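Local coordinates for protein nucleoporin NUP159 (Saccharomyces cerevisiae, PDB 1XIP) that helps build the nuclear pore complex and, through this N-terminal beta-propeller domain, tethers the helicase Dbp5 to the pore for mRNA export, at residues Val211-Val219 / Leu228-Ser236; Phe264-Gln272 / Leu297-Ser306. All coordinates share one frame; numbering follows the deposited sequence.

Contact 1: Val211-Val219 / Leu228-Ser236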
ATOM      1  N   VAL A 211     -11.090  20.474  -9.154  1.00 35.81           N
ATOM      2  CA  VAL A 211      -9.812  19.872  -8.769  1.00 35.79           C
ATOM      3  C   VAL A 211      -9.480  20.089  -7.292  1.00 35.50           C
ATOM      4  O   VAL A 211      -8.883  19.213  -6.638  1.00 35.54           O
ATOM      5  CB  VAL A 211      -8.658  20.416  -9.642  1.00 35.94           C
ATOM      6  CG1 VAL A 211      -7.309  20.320  -8.916  1.00 36.88           C
ATOM      7  CG2 VAL A 211      -8.588  19.667 -10.954  1.00 36.77           C
ATOM      8  N   GLU A 212      -9.868  21.250  -6.774  1.00 34.84           N
ATOM      9  CA  GLU A 212      -9.586  21.631  -5.391  1.00 34.58           C
ATOM     10  C   GLU A 212     -10.359  20.779  -4.359  1.00 34.08           C
ATOM     11  O   GLU A 212      -9.859  20.501  -3.273  1.00 33.94           O
ATOM     12  CB  GLU A 212      -9.859  23.129  -5.200  1.00 34.74           C
ATOM     13  CG  GLU A 212      -9.086  24.039  -6.170  1.00 35.48           C
ATOM     14  CD  GLU A 212      -9.843  24.367  -7.465  1.00 36.27           C
ATOM     15  OE1 GLU A 212     -10.809  23.650  -7.821  1.00 36.70           O
ATOM     16  OE2 GLU A 212      -9.462  25.355  -8.141  1.00 36.76           O
ATOM     17  N   GLU A 213     -11.570  20.365  -4.717  1.00 33.58           N
ATOM     18  CA  GLU A 213     -12.396  19.513  -3.868  1.00 33.14           C
ATOM     19  C   GLU A 213     -12.033  18.046  -4.058  1.00 32.10           C
ATOM     20  O   GLU A 213     -11.989  17.281  -3.097  1.00 32.23           O
ATOM     21  CB  GLU A 213     -13.880  19.715  -4.202  1.00 33.51           C
ATOM     22  CG  GLU A 213     -14.717  20.339  -3.091  1.00 36.39           C
ATOM     23  CD  GLU A 213     -16.084  20.845  -3.577  1.00 40.20           C
ATOM     24  OE1 GLU A 213     -16.764  20.117  -4.358  1.00 42.21           O
ATOM     25  OE2 GLU A 213     -16.490  21.966  -3.170  1.00 39.78           O
ATOM     26  N   TYR A 214     -11.802  17.659  -5.313  1.00 30.92           N
ATOM     27  CA  TYR A 214     -11.460  16.279  -5.674  1.00 29.45           C
ATOM     28  C   TYR A 214     -10.124  16.231  -6.370  1.00 28.62           C
ATOM     29  O   TYR A 214     -10.032  16.210  -7.589  1.00 28.23           O
ATOM     30  CB  TYR A 214     -12.586  15.637  -6.494  1.00 29.06           C
ATOM     31  CG  TYR A 214     -13.814  15.540  -5.654  1.00 28.67           C
ATOM     32  CD1 TYR A 214     -13.974  14.496  -4.754  1.00 29.09           C
ATOM     33  CD2 TYR A 214     -14.769  16.543  -5.674  1.00 28.78           C
ATOM     34  CE1 TYR A 214     -15.073  14.420  -3.938  1.00 29.41           C
ATOM     35  CE2 TYR A 214     -15.878  16.483  -4.859  1.00 29.47           C
ATOM     36  CZ  TYR A 214     -16.023  15.414  -3.990  1.00 30.40           C
ATOM     37  OH  TYR A 214     -17.125  15.335  -3.167  1.00 33.28           O
ATOM     38  N   SER A 215      -9.088  16.258  -5.553  1.00 28.07           N
ATOM     39  CA  SER A 215      -7.719  16.248  -6.008  1.00 27.84           C
ATOM     40  C   SER A 215      -7.307  14.838  -6.373  1.00 27.37           C
ATOM     41  O   SER A 215      -7.882  13.868  -5.868  1.00 27.45           O
ATOM     42  CB  SER A 215      -6.818  16.758  -4.896  1.00 27.97           C
ATOM     43  OG  SER A 215      -6.116  17.906  -5.316  1.00 30.46           O
ATOM     44  N   PRO A 216      -6.302  14.712  -7.235  1.00 26.87           N
ATOM     45  CA  PRO A 216      -5.788  13.392  -7.604  1.00 26.24           C
ATOM     46  C   PRO A 216      -5.008  12.826  -6.423  1.00 25.65           C
ATOM     47  O   PRO A 216      -4.043  13.461  -5.987  1.00 25.98           O
ATOM     48  CB  PRO A 216      -4.861  13.698  -8.782  1.00 26.25           C
ATOM     49  CG  PRO A 216      -4.413  15.122  -8.563  1.00 26.86           C
ATOM     50  CD  PRO A 216      -5.573  15.808  -7.907  1.00 26.83           C
ATOM     51  N   LEU A 217      -5.441  11.681  -5.887  1.00 24.55           N
ATOM     52  CA  LEU A 217      -4.834  11.145  -4.665  1.00 23.19           C
ATOM     53  C   LEU A 217      -4.073   9.833  -4.896  1.00 23.50           C
ATOM     54  O   LEU A 217      -3.006   9.628  -4.318  1.00 23.99           O
ATOM     55  CB  LEU A 217      -5.868  10.993  -3.539  1.00 22.30           C
ATOM     56  CG  LEU A 217      -6.681  12.207  -3.006  1.00 20.63           C
ATOM     57  CD1 LEU A 217      -7.696  11.787  -1.976  1.00 16.60           C
ATOM     58  CD2 LEU A 217      -5.804  13.260  -2.416  1.00 18.51           C
ATOM     59  N   SER A 218      -4.593   8.957  -5.757  1.00 23.09           N
ATOM     60  CA  SER A 218      -4.092   7.594  -5.780  1.00 22.99           C
ATOM     61  C   SER A 218      -4.426   6.765  -7.044  1.00 22.74           C
ATOM     62  O   SER A 218      -5.544   6.813  -7.532  1.00 23.11           O
ATOM     63  CB  SER A 218      -4.593   6.872  -4.530  1.00 22.33           C
ATOM     64  OG  SER A 218      -4.667   5.486  -4.775  1.00 23.80           O
ATOM     65  N   VAL A 219      -3.441   6.020  -7.558  1.00 22.41           N
ATOM     66  CA  VAL A 219      -3.697   4.941  -8.526  1.00 22.29           C
ATOM     67  C   VAL A 219      -3.255   3.599  -8.000  1.00 22.43           C
ATOM     68  O   VAL A 219      -2.299   3.509  -7.224  1.00 22.52           O
ATOM     69  CB  VAL A 219      -2.935   5.040  -9.872  1.00 22.26           C
ATOM     70  CG1 VAL A 219      -3.918   4.977 -11.026  1.00 22.43           C
ATOM     71  CG2 VAL A 219      -1.965   6.211  -9.939  1.00 21.06           C
ATOM     72  N   LEU A 228      -7.688   1.476 -10.045  1.00 25.18           N
ATOM     73  CA  LEU A 228      -8.523   2.067  -9.032  1.00 23.51           C
ATOM     74  C   LEU A 228      -7.917   3.418  -8.719  1.00 23.03           C
ATOM     75  O   LEU A 228      -6.734   3.509  -8.393  1.00 22.91           O
ATOM     76  CB  LEU A 228      -8.533   1.164  -7.802  1.00 23.36           C
ATOM     77  CG  LEU A 228      -9.410   1.390  -6.568  1.00 21.96           C
ATOM     78  CD1 LEU A 228      -8.547   1.461  -5.353  1.00 19.48           C
ATOM     79  CD2 LEU A 228     -10.297   2.591  -6.663  1.00 19.45           C
ATOM     80  N   ALA A 229      -8.720   4.470  -8.861  1.00 22.54           N
ATOM     81  CA  ALA A 229      -8.271   5.848  -8.633  1.00 21.58           C
ATOM     82  C   ALA A 229      -9.054   6.490  -7.513  1.00 21.05           C
ATOM     83  O   ALA A 229     -10.235   6.211  -7.336  1.00 20.55           O
ATOM     84  CB  ALA A 229      -8.425   6.660  -9.893  1.00 21.72           C
ATOM     85  N   VAL A 230      -8.406   7.368  -6.762  1.00 20.94           N
ATOM     86  CA  VAL A 230      -9.117   8.105  -5.732  1.00 21.02           C
ATOM     87  C   VAL A 230      -8.891   9.604  -5.841  1.00 21.70           C
ATOM     88  O   VAL A 230      -7.779  10.055  -6.120  1.00 21.81           O
ATOM     89  CB  VAL A 230      -8.791   7.609  -4.316  1.00 21.07           C
ATOM     90  CG1 VAL A 230      -9.733   8.269  -3.301  1.00 20.55           C
ATOM     91  CG2 VAL A 230      -8.897   6.083  -4.229  1.00 19.10           C
ATOM     92  N   PHE A 231      -9.972  10.358  -5.648  1.00 22.37           N
ATOM     93  CA  PHE A 231      -9.947  11.811  -5.653  1.00 23.61           C
ATOM     94  C   PHE A 231     -10.598  12.297  -4.370  1.00 25.35           C
ATOM     95  O   PHE A 231     -11.568  11.702  -3.894  1.00 25.34           O
ATOM     96  CB  PHE A 231     -10.700  12.357  -6.867  1.00 23.16           C
ATOM     97  CG  PHE A 231     -10.202  11.826  -8.166  1.00 22.09           C
ATOM     98  CD1 PHE A 231      -9.069  12.377  -8.771  1.00 21.46           C
ATOM     99  CD2 PHE A 231     -10.842  10.749  -8.779  1.00 21.67           C
ATOM    100  CE1 PHE A 231      -8.572  11.874  -9.981  1.00 21.89           C
ATOM    101  CE2 PHE A 231     -10.357  10.220  -9.989  1.00 22.78           C
ATOM    102  CZ  PHE A 231      -9.212  10.789 -10.599  1.00 22.14           C
ATOM    103  N   GLY A 232     -10.067  13.371  -3.801  1.00 27.28           N
ATOM    104  CA  GLY A 232     -10.567  13.864  -2.537  1.00 29.97           C
ATOM    105  C   GLY A 232      -9.847  15.112  -2.110  1.00 32.36           C
ATOM    106  O   GLY A 232      -8.988  15.619  -2.832  1.00 32.49           O
ATOM    107  N   ASN A 233     -10.201  15.611  -0.931  1.00 34.95           N
ATOM    108  CA  ASN A 233      -9.652  16.856  -0.423  1.00 37.66           C
ATOM    109  C   ASN A 233      -8.159  16.731  -0.194  1.00 40.36           C
ATOM    110  O   ASN A 233      -7.650  15.639   0.077  1.00 40.25           O
ATOM    111  CB  ASN A 233     -10.372  17.281   0.858  1.00 36.97           C
ATOM    112  CG  ASN A 233     -10.330  16.209   1.942  1.00 35.83           C
ATOM    113  OD1 ASN A 233     -10.765  15.080   1.736  1.00 32.95           O
ATOM    114  ND2 ASN A 233      -9.810  16.569   3.105  1.00 35.72           N
ATOM    115  N   VAL A 234      -7.452  17.849  -0.341  1.00 44.09           N
ATOM    116  CA  VAL A 234      -6.007  17.874  -0.121  1.00 47.59           C
ATOM    117  C   VAL A 234      -5.711  18.170   1.339  1.00 50.02           C
ATOM    118  O   VAL A 234      -6.193  19.181   1.891  1.00 50.41           O
ATOM    119  CB  VAL A 234      -5.286  18.908  -1.021  1.00 47.44           C
ATOM    120  CG1 VAL A 234      -4.531  18.189  -2.150  1.00 48.41           C
ATOM    121  CG2 VAL A 234      -6.265  19.952  -1.571  1.00 47.16           C
ATOM    122  N   ILE A 235      -4.934  17.289   1.972  1.00 52.85           N
ATOM    123  CA  ILE A 235      -4.656  17.436   3.400  1.00 55.53           C
ATOM    124  C   ILE A 235      -3.275  18.055   3.737  1.00 57.19           C
ATOM    125  O   ILE A 235      -2.290  17.821   3.036  1.00 57.32           O
ATOM    126  CB  ILE A 235      -4.982  16.115   4.181  1.00 55.59           C
ATOM    127  CG1 ILE A 235      -5.234  16.409   5.669  1.00 56.04           C
ATOM    128  CG2 ILE A 235      -3.923  15.022   3.942  1.00 56.10           C
ATOM    129  CD1 ILE A 235      -6.324  17.463   5.923  1.00 56.59           C
ATOM    130  N   SER A 236      -3.234  18.874   4.788  1.00 59.56           N
ATOM    131  CA  SER A 236      -2.015  19.601   5.170  1.00 61.70           C
ATOM    132  C   SER A 236      -1.122  18.836   6.169  1.00 63.09           C
ATOM    133  O   SER A 236      -1.616  18.151   7.078  1.00 63.17           O
ATOM    134  CB  SER A 236      -2.369  20.982   5.731  1.00 61.60           C
ATOM    135  OG  SER A 236      -3.019  20.866   6.987  1.00 62.03           O
TER
HETATM  136  O   HOH W   1      -5.641   3.558  -5.916  1.00 22.42           O
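Tyr214 lays its CB against CB of Phe231, 3.8 Å away, just ahead of the antiparallel pairing. Its CG stands beside the backbone N (chi1 -64°), which turns the ring edge, at CD1, to the carbonyl O of Phe231. Ser215 begins the ladder as a hydrogen-bonded pair with Gly232: Ser215 N reaches Gly232 O at 2.8 Å and Gly232 N returns a bond to Ser215 O. Pro216 has no N-H to give, which suits its place in a non-hydrogen-bonded pair with Phe231, whose CD1 lies 3.6 Å from Pro216 CA.

Leu217 and Ser218 then both face Val230, a classic beta bulge. The O of Val230 takes Leu217 N at 2.9 Å and, weakly, Ser218 N at 3.4 Å. Leu217 sends CD1 over Gly232, 3.4 Å from its N; with no CB, Gly232 lets this methyl lie close. Val230 N restores the regular pattern by bonding to Ser218 O, and a water donates to Leu228 O. At Val219 the partner is Ala229, small and apolar in a buried row with Phe231.

Strands 215-221 and 226-232 thus form a hairpin at the end of a propeller sheet: strand 246-254 continues it beyond 226-232, Phe184 of strand 184-190 packs on Val219, Ala229 and Phe231, and Met279 of strand 279-284 touches Ser218 and Val230 on the other face.

Contact 2: Phe264-Gln272 / Leu297-Ser306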
ATOM      1  N   PHE A 264     -18.657   3.095  -3.551  1.00 26.09           N
ATOM      2  CA  PHE A 264     -18.737   3.614  -2.221  1.00 25.63           C
ATOM      3  C   PHE A 264     -18.338   2.513  -1.263  1.00 25.81           C
ATOM      4  O   PHE A 264     -18.420   2.683  -0.049  1.00 25.90           O
ATOM      5  CB  PHE A 264     -20.161   4.111  -1.947  1.00 25.28           C
ATOM      6  CG  PHE A 264     -20.564   5.264  -2.822  1.00 24.59           C
ATOM      7  CD1 PHE A 264     -20.269   6.588  -2.447  1.00 23.34           C
ATOM      8  CD2 PHE A 264     -21.208   5.038  -4.037  1.00 23.19           C
ATOM      9  CE1 PHE A 264     -20.623   7.662  -3.270  1.00 21.83           C
ATOM     10  CE2 PHE A 264     -21.563   6.097  -4.857  1.00 22.46           C
ATOM     11  CZ  PHE A 264     -21.273   7.416  -4.469  1.00 21.94           C
ATOM     12  N   ASP A 265     -17.891   1.381  -1.808  1.00 26.18           N
ATOM     13  CA  ASP A 265     -17.631   0.190  -0.973  1.00 26.85           C
ATOM     14  C   ASP A 265     -16.176  -0.249  -0.891  1.00 26.39           C
ATOM     15  O   ASP A 265     -15.875  -1.288  -0.301  1.00 26.58           O
ATOM     16  CB  ASP A 265     -18.497  -1.011  -1.397  1.00 27.12           C
ATOM     17  CG  ASP A 265     -19.987  -0.768  -1.209  1.00 28.59           C
ATOM     18  OD1 ASP A 265     -20.379  -0.038  -0.250  1.00 30.35           O
ATOM     19  OD2 ASP A 265     -20.840  -1.280  -1.976  1.00 29.88           O
ATOM     20  N   ILE A 266     -15.275   0.515  -1.488  1.00 25.95           N
ATOM     21  CA  ILE A 266     -13.864   0.256  -1.291  1.00 25.54           C
ATOM     22  C   ILE A 266     -13.335   1.271  -0.306  1.00 26.37           C
ATOM     23  O   ILE A 266     -13.328   2.473  -0.595  1.00 27.01           O
ATOM     24  CB  ILE A 266     -13.074   0.323  -2.607  1.00 24.82           C
ATOM     25  CG1 ILE A 266     -13.392  -0.882  -3.489  1.00 22.93           C
ATOM     26  CG2 ILE A 266     -11.593   0.357  -2.308  1.00 24.43           C
ATOM     27  CD1 ILE A 266     -12.758  -0.828  -4.852  1.00 19.87           C
ATOM     28  N   THR A 267     -12.921   0.795   0.865  1.00 26.73           N
ATOM     29  CA  THR A 267     -12.119   1.597   1.785  1.00 27.85           C
ATOM     30  C   THR A 267     -12.726   2.965   2.120  1.00 27.88           C
ATOM     31  O   THR A 267     -12.071   3.980   1.900  1.00 29.05           O
ATOM     32  CB  THR A 267     -10.723   1.879   1.200  1.00 27.53           C
ATOM     33  OG1 THR A 267     -10.119   0.653   0.777  1.00 29.61           O
ATOM     34  CG2 THR A 267      -9.825   2.461   2.256  1.00 30.05           C
ATOM     35  N   PRO A 268     -13.961   3.029   2.614  1.00 27.96           N
ATOM     36  CA  PRO A 268     -14.536   4.326   2.981  1.00 27.46           C
ATOM     37  C   PRO A 268     -13.654   5.123   3.978  1.00 27.80           C
ATOM     38  O   PRO A 268     -13.238   4.589   5.018  1.00 28.00           O
ATOM     39  CB  PRO A 268     -15.880   3.947   3.610  1.00 27.76           C
ATOM     40  CG  PRO A 268     -15.885   2.443   3.771  1.00 26.92           C
ATOM     41  CD  PRO A 268     -14.917   1.914   2.818  1.00 27.88           C
ATOM     42  N   PRO A 269     -13.389   6.395   3.675  1.00 27.85           N
ATOM     43  CA  PRO A 269     -12.402   7.181   4.408  1.00 27.71           C
ATOM     44  C   PRO A 269     -12.929   7.841   5.671  1.00 28.16           C
ATOM     45  O   PRO A 269     -13.092   9.063   5.684  1.00 28.26           O
ATOM     46  CB  PRO A 269     -12.015   8.248   3.394  1.00 27.84           C
ATOM     47  CG  PRO A 269     -13.227   8.461   2.611  1.00 27.91           C
ATOM     48  CD  PRO A 269     -14.018   7.187   2.607  1.00 27.79           C
ATOM     49  N   PHE A 270     -13.164   7.055   6.722  1.00 28.35           N
ATOM     50  CA  PHE A 270     -13.619   7.583   8.009  1.00 28.53           C
ATOM     51  C   PHE A 270     -12.466   7.866   8.968  1.00 28.81           C
ATOM     52  O   PHE A 270     -12.678   8.130  10.157  1.00 29.71           O
ATOM     53  CB  PHE A 270     -14.629   6.621   8.646  1.00 28.65           C
ATOM     54  CG  PHE A 270     -15.951   6.590   7.934  1.00 30.68           C
ATOM     55  CD1 PHE A 270     -16.945   7.518   8.235  1.00 31.71           C
ATOM     56  CD2 PHE A 270     -16.190   5.659   6.921  1.00 31.82           C
ATOM     57  CE1 PHE A 270     -18.172   7.510   7.541  1.00 33.24           C
ATOM     58  CE2 PHE A 270     -17.408   5.641   6.228  1.00 32.59           C
ATOM     59  CZ  PHE A 270     -18.403   6.569   6.538  1.00 33.43           C
ATOM     60  N   GLY A 271     -11.244   7.830   8.458  1.00 28.63           N
ATOM     61  CA  GLY A 271     -10.075   8.024   9.295  1.00 28.81           C
ATOM     62  C   GLY A 271     -10.065   9.353  10.038  1.00 28.93           C
ATOM     63  O   GLY A 271     -10.578  10.357   9.530  1.00 28.61           O
ATOM     64  N   GLN A 272      -9.462   9.353  11.238  1.00 29.25           N
ATOM     65  CA  GLN A 272      -9.284  10.587  12.037  1.00 29.34           C
ATOM     66  C   GLN A 272      -7.835  10.945  12.406  1.00 28.58           C
ATOM     67  O   GLN A 272      -7.615  11.825  13.224  1.00 28.81           O
ATOM     68  CB  GLN A 272     -10.122  10.553  13.309  1.00 29.76           C
ATOM     69  CG  GLN A 272     -11.581  10.154  13.114  1.00 32.25           C
ATOM     70  CD  GLN A 272     -12.177   9.602  14.399  1.00 34.46           C
ATOM     71  OE1 GLN A 272     -11.970   8.421  14.741  1.00 34.45           O
ATOM     72  NE2 GLN A 272     -12.890  10.458  15.133  1.00 34.09           N
ATOM     73  N   LEU A 297      -7.518  -4.853  -0.313  1.00 23.10           N
ATOM     74  CA  LEU A 297      -7.226  -3.420  -0.291  1.00 21.53           C
ATOM     75  C   LEU A 297      -7.498  -2.769   1.054  1.00 21.07           C
ATOM     76  O   LEU A 297      -8.442  -3.128   1.749  1.00 21.39           O
ATOM     77  CB  LEU A 297      -8.010  -2.701  -1.386  1.00 21.15           C
ATOM     78  CG  LEU A 297      -7.771  -3.200  -2.793  1.00 18.54           C
ATOM     79  CD1 LEU A 297      -9.013  -3.030  -3.615  1.00 17.55           C
ATOM     80  CD2 LEU A 297      -6.609  -2.443  -3.383  1.00 19.57           C
ATOM     81  N   ALA A 298      -6.651  -1.812   1.409  1.00 20.21           N
ATOM     82  CA  ALA A 298      -6.764  -1.066   2.644  1.00 19.57           C
ATOM     83  C   ALA A 298      -6.231   0.299   2.356  1.00 19.91           C
ATOM     84  O   ALA A 298      -5.589   0.522   1.318  1.00 20.19           O
ATOM     85  CB  ALA A 298      -5.946  -1.710   3.719  1.00 20.06           C
ATOM     86  N   SER A 299      -6.462   1.224   3.274  1.00 20.03           N
ATOM     87  CA  SER A 299      -6.200   2.616   2.995  1.00 20.35           C
ATOM     88  C   SER A 299      -5.627   3.273   4.221  1.00 20.59           C
ATOM     89  O   SER A 299      -5.998   2.920   5.339  1.00 20.29           O
ATOM     90  CB  SER A 299      -7.511   3.285   2.609  1.00 20.09           C
ATOM     91  OG  SER A 299      -7.370   4.656   2.304  1.00 22.98           O
ATOM     92  N   SER A 300      -4.721   4.230   4.007  1.00 20.90           N
ATOM     93  CA  SER A 300      -4.186   5.070   5.084  1.00 21.21           C
ATOM     94  C   SER A 300      -5.294   5.917   5.726  1.00 21.67           C
ATOM     95  O   SER A 300      -5.161   6.387   6.863  1.00 22.25           O
ATOM     96  CB  SER A 300      -3.025   5.957   4.575  1.00 21.21           C
ATOM     97  OG  SER A 300      -3.445   6.949   3.624  1.00 23.09           O
ATOM     98  N   CYS A 301      -6.414   6.064   5.020  1.00 21.89           N
ATOM     99  CA  CYS A 301      -7.511   6.911   5.500  1.00 22.40           C
ATOM    100  C   CYS A 301      -8.726   6.153   5.933  1.00 22.41           C
ATOM    101  O   CYS A 301      -9.799   6.736   5.995  1.00 23.20           O
ATOM    102  CB  CYS A 301      -7.932   7.895   4.420  1.00 21.86           C
ATOM    103  SG  CYS A 301      -6.642   9.076   4.198  1.00 23.54           S
ATOM    104  N   SER A 302      -8.580   4.867   6.240  1.00 22.29           N
ATOM    105  CA  SER A 302      -9.750   4.042   6.515  1.00 22.23           C
ATOM    106  C   SER A 302      -9.403   2.872   7.416  1.00 22.03           C
ATOM    107  O   SER A 302      -8.254   2.454   7.477  1.00 21.89           O
ATOM    108  CB  SER A 302     -10.339   3.565   5.177  1.00 22.62           C
ATOM    109  OG  SER A 302     -11.167   2.421   5.303  1.00 23.97           O
ATOM    110  N   SER A 303     -10.402   2.337   8.106  1.00 22.37           N
ATOM    111  CA  SER A 303     -10.204   1.184   8.985  1.00 23.26           C
ATOM    112  C   SER A 303     -10.741  -0.082   8.359  1.00 23.46           C
ATOM    113  O   SER A 303     -10.741  -1.138   8.987  1.00 23.30           O
ATOM    114  CB  SER A 303     -10.889   1.406  10.311  1.00 23.03           C
ATOM    115  OG  SER A 303     -10.937   2.789  10.587  1.00 27.47           O
ATOM    116  N   GLU A 304     -11.216   0.022   7.120  1.00 23.67           N
ATOM    117  CA  GLU A 304     -11.835  -1.117   6.485  1.00 24.75           C
ATOM    118  C   GLU A 304     -10.934  -1.762   5.458  1.00 24.19           C
ATOM    119  O   GLU A 304     -10.088  -1.107   4.854  1.00 24.30           O
ATOM    120  CB  GLU A 304     -13.194  -0.749   5.899  1.00 25.32           C
ATOM    121  CG  GLU A 304     -14.308  -0.748   6.946  1.00 29.70           C
ATOM    122  CD  GLU A 304     -15.600  -0.161   6.405  1.00 36.09           C
ATOM    123  OE1 GLU A 304     -16.174  -0.749   5.444  1.00 38.41           O
ATOM    124  OE2 GLU A 304     -16.043   0.899   6.923  1.00 39.51           O
ATOM    125  N   VAL A 305     -11.109  -3.067   5.288  1.00 23.77           N
ATOM    126  CA  VAL A 305     -10.351  -3.821   4.321  1.00 23.38           C
ATOM    127  C   VAL A 305     -11.312  -4.385   3.269  1.00 23.61           C
ATOM    128  O   VAL A 305     -12.262  -5.090   3.599  1.00 23.61           O
ATOM    129  CB  VAL A 305      -9.537  -4.945   5.021  1.00 23.29           C
ATOM    130  CG1 VAL A 305      -8.766  -5.763   4.016  1.00 22.47           C
ATOM    131  CG2 VAL A 305      -8.593  -4.352   6.078  1.00 22.03           C
ATOM    132  N   SER A 306     -11.061  -4.061   2.007  1.00 23.69           N
ATOM    133  CA  SER A 306     -11.940  -4.469   0.919  1.00 23.93           C
ATOM    134  C   SER A 306     -11.388  -5.621   0.128  1.00 24.04           C
ATOM    135  O   SER A 306     -10.200  -5.918   0.200  1.00 24.39           O
ATOM    136  CB  SER A 306     -12.184  -3.300  -0.024  1.00 23.80           C
ATOM    137  OG  SER A 306     -12.449  -2.137   0.723  1.00 25.60           O
TER
HETATM  138  O   HOH W   2     -12.624   3.735   7.989  1.00 50.85           O
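Thr267 and Ser306 make the first polar link: Thr267 N donates to Ser306 OG at 3.0 Å, a bent bond of 137°. A serine fits here because its hydroxyl is a short acceptor that reaches loop backbone without adding bulk. Further along, Ser302 OG gives a weak bond to Pro268 O at 3.0 Å, and Gly271 N bonds to Cys301 O at 3.1 Å; Gly271, having no side chain, can approach that oxygen closely. The carboxylate end of Glu304 rests in van der Waals contact on the Pro268 ring, OE2 3.5 Å from CG, the two side chains crossing at about a right angle.

Behind these contacts stand two ST turns. Ser302 OG, placed anti to its own N (chi1 160°), accepts Glu304 N in a nearly straight bond of 168°, and Ser299 OG likewise accepts Cys301 N. With alanine at Ser302 the hydroxyl is gone, and Glu304 N is likely to lose its side-chain acceptor and Pro268 O this weak donor. A water gives to Pro268 O and accepts from Ser303 N. Phe270 N closes an inverse gamma turn onto Pro268 O, bringing Pro269 CA and Gly271 N to Cys301 O.

The loop after strand 257-263 therefore lies along the turn between strands 292-299 and 306-308. Ile266 and Thr267 also touch strand 246-254, and Met279 of strand 279-284 packs against Thr267 and Leu297, bringing two propeller sheets together.

How the contacts relate
Both contacts are largely buried, with exposed residues at their margins, and contact 2 lies nearer the centre of the chain. The centres of contact 1 and contact 2 are about 14 Å apart, and the two do not touch. Contact 1 is a hairpin within one sheet, so repeated backbone bonds hold it and side chains sort onto two faces. Contact 2 joins a loop to a strand end and turn of the next sheet; lacking a ladder, it relies on serine hydroxyls, one backbone bond between loop and turn, and proline contacts. Strand 246-254 and Met279 border both. Each includes an FG-type repeat, FG 1 or PXFG 1, but here these sequences belong to the folded propeller, unlike the flexible FG regions.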